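Local coordinates for Iron(3+)-hydroxamate-binding protein FhuD (Bacillus subtilis subsp. subtilis, PDB 3G9Q) that binds iron(3+)-hydroxamate complexes such as ferrichrome and passes them to the membrane permease of the FhuCBGD ABC importer, at residues G168-I172 with Y173-G177; G260-E263 with F264-S268. All coordinates share one frame; numbering follows the deposited sequence.

Interaction 1: G168-I172 with Y173-G177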
ATOM      1  N   GLY A 168       1.958   5.070   1.969  1.00 52.64           N
ATOM      2  CA  GLY A 168       1.450   6.284   1.352  1.00 42.48           C
ATOM      3  C   GLY A 168       2.523   7.247   0.892  1.00 44.37           C
ATOM      4  O   GLY A 168       2.224   8.381   0.516  1.00 43.53           O
ATOM      5  N   GLY A 169       3.772   6.790   0.921  1.00 36.04           N
ATOM      6  CA  GLY A 169       4.884   7.623   0.507  1.00 39.41           C
ATOM      7  C   GLY A 169       4.795   8.113  -0.925  1.00 40.83           C
ATOM      8  O   GLY A 169       4.860   9.315  -1.164  1.00 35.20           O
ATOM      9  N   SER A 170       4.637   7.206  -1.887  1.00 42.07           N
ATOM     10  CA  SER A 170       4.567   7.629  -3.279  1.00 47.25           C
ATOM     11  C   SER A 170       3.315   8.460  -3.528  1.00 50.73           C
ATOM     12  O   SER A 170       3.299   9.303  -4.423  1.00 48.25           O
ATOM     13  CB  SER A 170       4.608   6.422  -4.237  1.00 51.47           C
ATOM     14  OG  SER A 170       3.351   5.764  -4.352  1.00 60.04           O
ATOM     15  N   ILE A 171       2.273   8.241  -2.728  1.00 51.19           N
ATOM     16  CA  ILE A 171       1.026   8.995  -2.897  1.00 53.94           C
ATOM     17  C   ILE A 171       1.231  10.460  -2.498  1.00 59.79           C
ATOM     18  O   ILE A 171       0.998  11.402  -3.278  1.00 56.18           O
ATOM     19  CB  ILE A 171      -0.136   8.433  -2.003  1.00 50.74           C
ATOM     20  CG1 ILE A 171      -0.038   6.908  -1.869  1.00 60.14           C
ATOM     21  CG2 ILE A 171      -1.473   8.817  -2.597  1.00 26.08           C
ATOM     22  CD1 ILE A 171      -0.085   6.073  -3.177  1.00 71.55           C
ATOM     23  N   ILE A 172       1.679  10.625  -1.259  1.00 56.75           N
ATOM     24  CA  ILE A 172       1.904  11.927  -0.648  1.00 50.98           C
ATOM     25  C   ILE A 172       3.019  12.793  -1.230  1.00 50.36           C
ATOM     26  O   ILE A 172       2.835  14.003  -1.422  1.00 47.46           O
ATOM     27  CB  ILE A 172       2.126  11.738   0.856  1.00 40.60           C
ATOM     28  CG1 ILE A 172       0.793  11.292   1.480  1.00 27.59           C
ATOM     29  CG2 ILE A 172       2.706  12.988   1.460  1.00 27.27           C
ATOM     30  CD1 ILE A 172      -0.212  12.415   1.683  1.00 70.66           C
ATOM     31  N   TYR A 173       4.160  12.188  -1.531  1.00 37.67           N
ATOM     32  CA  TYR A 173       5.259  12.974  -2.041  1.00 38.59           C
ATOM     33  C   TYR A 173       5.382  13.067  -3.549  1.00 41.67           C
ATOM     34  O   TYR A 173       6.133  13.904  -4.038  1.00 47.04           O
ATOM     35  CB  TYR A 173       6.569  12.479  -1.425  1.00 35.89           C
ATOM     36  CG  TYR A 173       6.628  12.621   0.081  1.00 46.89           C
ATOM     37  CD1 TYR A 173       6.887  11.514   0.892  1.00 48.17           C
ATOM     38  CD2 TYR A 173       6.407  13.858   0.706  1.00 51.92           C
ATOM     39  CE1 TYR A 173       6.925  11.626   2.281  1.00 44.87           C
ATOM     40  CE2 TYR A 173       6.443  13.978   2.104  1.00 40.47           C
ATOM     41  CZ  TYR A 173       6.703  12.852   2.876  1.00 50.97           C
ATOM     42  OH  TYR A 173       6.736  12.945   4.246  1.00 56.57           O
ATOM     43  N   LYS A 174       4.646  12.235  -4.289  1.00 49.98           N
ATOM     44  CA  LYS A 174       4.707  12.256  -5.761  1.00 55.03           C
ATOM     45  C   LYS A 174       3.372  12.592  -6.434  1.00 56.61           C
ATOM     46  O   LYS A 174       3.299  13.520  -7.236  1.00 52.77           O
ATOM     47  CB  LYS A 174       5.177  10.909  -6.324  1.00 62.65           C
ATOM     48  CG  LYS A 174       6.550  10.437  -5.907  1.00 65.34           C
ATOM     49  CD  LYS A 174       6.976   9.244  -6.759  1.00 70.05           C
ATOM     50  CE  LYS A 174       7.274   9.667  -8.205  1.00 74.48           C
ATOM     51  NZ  LYS A 174       8.325  10.739  -8.271  1.00 70.57           N
ATOM     52  N   ASP A 175       2.327  11.822  -6.131  1.00 50.95           N
ATOM     53  CA  ASP A 175       1.016  12.064  -6.731  1.00 49.38           C
ATOM     54  C   ASP A 175       0.373  13.352  -6.222  1.00 51.85           C
ATOM     55  O   ASP A 175      -0.274  14.068  -6.977  1.00 50.53           O
ATOM     56  CB  ASP A 175       0.051  10.908  -6.449  1.00 53.55           C
ATOM     57  CG  ASP A 175       0.504   9.597  -7.049  1.00 50.69           C
ATOM     58  OD1 ASP A 175       1.376   8.947  -6.447  1.00 54.74           O
ATOM     59  OD2 ASP A 175      -0.015   9.214  -8.123  1.00 56.38           O
ATOM     60  N   LEU A 176       0.543  13.636  -4.937  1.00 44.71           N
ATOM     61  CA  LEU A 176      -0.042  14.831  -4.352  1.00 45.75           C
ATOM     62  C   LEU A 176       0.943  16.006  -4.311  1.00 46.98           C
ATOM     63  O   LEU A 176       0.572  17.141  -3.989  1.00 50.57           O
ATOM     64  CB  LEU A 176      -0.555  14.519  -2.944  1.00 51.61           C
ATOM     65  CG  LEU A 176      -1.705  13.510  -2.835  1.00 47.05           C
ATOM     66  CD1 LEU A 176      -1.947  13.191  -1.379  1.00 49.21           C
ATOM     67  CD2 LEU A 176      -2.964  14.060  -3.475  1.00 44.32           C
ATOM     68  N   GLY A 177       2.199  15.720  -4.644  1.00 45.30           N
ATOM     69  CA  GLY A 177       3.235  16.740  -4.657  1.00 37.48           C
ATOM     70  C   GLY A 177       3.349  17.552  -3.377  1.00 51.44           C
ATOM     71  O   GLY A 177       3.703  18.734  -3.414  1.00 50.30           O
TER
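Gly169 opens a short helix and its carbonyl is bonded by Tyr173, one turn on, where the helix starts to widen, a compact example of how alpha-type spacing can pass into pi-type spacing. The helix is prepared one residue earlier: Gly168, with positive phi, takes the N-cap position, and its carbonyl accepts the backbone N-H of Ile172. Tyr173 N then reaches Gly169 O at 3.0 Å with an N-H...O angle of 168°, a regular i to i+4 bond, while CB and CD1 of Tyr173 both lie 3.6 Å from Gly169 O.

At Ser170 the spacing changes. Its carbonyl oxygen accepts Asp175 N, five residues on, at 3.2 Å, and Lys174 N adds only a weak bond. Ile171 repeats the longer step: Leu176 N is 2.8 Å from Ile171 O. Two successive i to i+5 bonds mark the pi-type turn, after which Gly177 leaves helical geometry with positive phi.

Ile172 carries most of the side-chain contact, and its two branches divide the work. CG2, anti to the backbone N, lies over one face of the neighbouring Tyr173 ring, 4.0 Å from the centroid and 15° off the normal, a CH-pi contact displaced toward the ring's rim. The other branch, CG1 beside the backbone N, leads across the helix, and its CD1 meets Leu176 CD1 at 3.6 Å.

The polar end of Tyr173 is spoken for by strand 148-154, where OH hydrogen-bonds to Ile148 O. Ile171, Ile172 and Leu176 face Ile265 of helix 255-270, and Asp175 touches Trp128 and Val132 of helix 118-143, so the short helix is packed between a strand of the five-stranded sheet and two longer helices.

Interaction 2: G260-E263 with F264-S268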
ATOM      1  N   GLY A 260      -8.322   3.432  -1.335  1.00 42.25           N
ATOM      2  CA  GLY A 260      -8.680   3.579   0.066  1.00 45.11           C
ATOM      3  C   GLY A 260      -7.713   4.468   0.836  1.00 45.09           C
ATOM      4  O   GLY A 260      -8.122   5.257   1.699  1.00 40.12           O
ATOM      5  N   GLN A 261      -6.424   4.335   0.527  1.00 40.06           N
ATOM      6  CA  GLN A 261      -5.384   5.139   1.173  1.00 36.65           C
ATOM      7  C   GLN A 261      -5.473   6.609   0.779  1.00 30.71           C
ATOM      8  O   GLN A 261      -5.269   7.475   1.618  1.00 36.60           O
ATOM      9  CB  GLN A 261      -3.988   4.615   0.815  1.00 33.55           C
ATOM     10  CG  GLN A 261      -3.742   3.174   1.192  1.00 33.49           C
ATOM     11  CD  GLN A 261      -2.376   2.689   0.757  1.00 43.25           C
ATOM     12  OE1 GLN A 261      -1.984   1.561   1.055  1.00 49.98           O
ATOM     13  NE2 GLN A 261      -1.643   3.537   0.042  1.00 38.13           N
ATOM     14  N   LEU A 262      -5.770   6.895  -0.489  1.00 38.11           N
ATOM     15  CA  LEU A 262      -5.864   8.281  -0.934  1.00 38.02           C
ATOM     16  C   LEU A 262      -7.066   8.950  -0.321  1.00 34.75           C
ATOM     17  O   LEU A 262      -7.057  10.155  -0.128  1.00 40.79           O
ATOM     18  CB  LEU A 262      -5.954   8.391  -2.460  1.00 36.42           C
ATOM     19  CG  LEU A 262      -6.088   9.825  -3.020  1.00 22.24           C
ATOM     20  CD1 LEU A 262      -4.969  10.725  -2.517  1.00 23.51           C
ATOM     21  CD2 LEU A 262      -6.063   9.783  -4.536  1.00 31.05           C
ATOM     22  N   GLU A 263      -8.103   8.176  -0.020  1.00 43.26           N
ATOM     23  CA  GLU A 263      -9.303   8.741   0.595  1.00 49.39           C
ATOM     24  C   GLU A 263      -8.937   9.139   2.030  1.00 47.51           C
ATOM     25  O   GLU A 263      -9.223  10.252   2.478  1.00 47.40           O
ATOM     26  CB  GLU A 263     -10.438   7.708   0.588  1.00 52.46           C
ATOM     27  CG  GLU A 263     -11.826   8.249   0.963  1.00 76.27           C
ATOM     28  CD  GLU A 263     -12.873   7.126   1.134  1.00 89.64           C
ATOM     29  OE1 GLU A 263     -13.058   6.317   0.185  1.00 90.38           O
ATOM     30  OE2 GLU A 263     -13.512   7.054   2.217  1.00 89.38           O
ATOM     31  N   PHE A 264      -8.277   8.235   2.742  1.00 41.78           N
ATOM     32  CA  PHE A 264      -7.882   8.525   4.107  1.00 40.50           C
ATOM     33  C   PHE A 264      -6.930   9.721   4.197  1.00 39.52           C
ATOM     34  O   PHE A 264      -7.060  10.543   5.104  1.00 38.20           O
ATOM     35  CB  PHE A 264      -7.236   7.301   4.740  1.00 36.71           C
ATOM     36  CG  PHE A 264      -6.563   7.591   6.041  1.00 38.22           C
ATOM     37  CD1 PHE A 264      -7.302   7.898   7.163  1.00 39.28           C
ATOM     38  CD2 PHE A 264      -5.182   7.581   6.138  1.00 42.29           C
ATOM     39  CE1 PHE A 264      -6.674   8.190   8.365  1.00 42.89           C
ATOM     40  CE2 PHE A 264      -4.546   7.875   7.339  1.00 41.53           C
ATOM     41  CZ  PHE A 264      -5.298   8.178   8.451  1.00 40.16           C
ATOM     42  N   ILE A 265      -5.973   9.800   3.271  1.00 30.22           N
ATOM     43  CA  ILE A 265      -5.010  10.901   3.233  1.00 39.96           C
ATOM     44  C   ILE A 265      -5.768  12.236   3.075  1.00 43.92           C
ATOM     45  O   ILE A 265      -5.603  13.165   3.872  1.00 35.70           O
ATOM     46  CB  ILE A 265      -4.021  10.772   2.020  1.00 45.57           C
ATOM     47  CG1 ILE A 265      -3.240   9.441   2.083  1.00 34.45           C
ATOM     48  CG2 ILE A 265      -3.095  12.002   1.970  1.00 23.68           C
ATOM     49  CD1 ILE A 265      -2.475   9.086   0.812  1.00 62.22           C
ATOM     50  N   THR A 266      -6.603  12.303   2.036  1.00 45.58           N
ATOM     51  CA  THR A 266      -7.392  13.484   1.705  1.00 42.61           C
ATOM     52  C   THR A 266      -8.346  13.903   2.816  1.00 49.06           C
ATOM     53  O   THR A 266      -8.336  15.061   3.241  1.00 49.96           O
ATOM     54  CB  THR A 266      -8.192  13.248   0.418  1.00 51.76           C
ATOM     55  OG1 THR A 266      -7.304  12.799  -0.617  1.00 40.47           O
ATOM     56  CG2 THR A 266      -8.880  14.535  -0.017  1.00 48.76           C
ATOM     57  N   GLU A 267      -9.170  12.970   3.287  1.00 43.74           N
ATOM     58  CA  GLU A 267     -10.098  13.284   4.359  1.00 43.71           C
ATOM     59  C   GLU A 267      -9.360  13.870   5.564  1.00 50.07           C
ATOM     60  O   GLU A 267      -9.758  14.908   6.084  1.00 45.25           O
ATOM     61  CB  GLU A 267     -10.882  12.038   4.787  1.00 42.20           C
ATOM     62  CG  GLU A 267     -11.756  12.257   6.024  1.00 48.94           C
ATOM     63  CD  GLU A 267     -12.827  13.340   5.834  1.00 63.91           C
ATOM     64  OE1 GLU A 267     -13.372  13.813   6.855  1.00 59.96           O
ATOM     65  OE2 GLU A 267     -13.140  13.715   4.679  1.00 58.73           O
ATOM     66  N   SER A 268      -8.283  13.207   5.996  1.00 52.68           N
ATOM     67  CA  SER A 268      -7.490  13.655   7.146  1.00 44.70           C
ATOM     68  C   SER A 268      -6.998  15.078   6.976  1.00 44.52           C
ATOM     69  O   SER A 268      -7.133  15.895   7.883  1.00 49.85           O
ATOM     70  CB  SER A 268      -6.258  12.767   7.341  1.00 38.59           C
ATOM     71  OG  SER A 268      -6.579  11.395   7.408  1.00 37.77           O
TER
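Leu262 and Thr266 stand one turn apart on helix 255-270 with their side chains at an oblique angle, and they illustrate how a hydroxyl can be tied back into its own helix. Thr266 turns OG1 to the side of its backbone N (chi1 -52°), back toward the preceding turn, where it donates to Leu262 O at 2.7 Å. The same oxygen also takes Thr266 N at 3.1 Å, the amide lying above the carbonyl plane, so one acceptor is gripped by two donors of a single residue. Leu262 sends CG anti to its own N, which brings CD1 alongside the hydroxyl, 3.7 Å from OG1; the apolar branch thus flanks the polar bond.

Phe264 and Ser268 repeat the pattern on another side of the helix. Ser268 OG and Ser268 N reach Phe264 O from opposite faces of its plane, and OG also sits over the rim of one face of the phenylalanine ring, 3.3 Å above the ring plane. The ring itself meets Phe212 with the two planes steeply inclined.

Regular i to i+4 bonds continue along the helix: Phe264 N to Gly260 O at 3.2 Å, and Glu267 N to Glu263 O at 2.8 Å. On the exposed side, Glu263 and Glu267 follow each other by one turn, and their extended and bent chains carry the carboxylates outward.

Two hydroxyls satisfied within the helix can therefore be covered without an outside acceptor: Thr266 packs on Ala135 and Ile139 of helix 118-143, and Ser268 on Tyr243 of strand 242-244. Glu263 and Glu267, both exposed, can probably have their charges screened by solvent.

Followed from the N terminus, the chain first builds the lobe of the four-stranded parallel sheet, then runs through helix 118-143, the long helix that spans the two lobes in this family of binding proteins, and crosses strands 148-154 and 157-161 to reach interaction 1. Interaction 2 comes much later, in the C-terminal helix 255-270. Each contact closes a local helical turn, and they stand in series, neither nested nor crossed. In space, however, they touch: Ile171 CG2 lies 3.6 Å from Ile265 CD1, and Leu176 and Leu262 join the same apolar seam. Together they bring the short and C-terminal helices against each other and against helix 118-143, beside the five-stranded sheet.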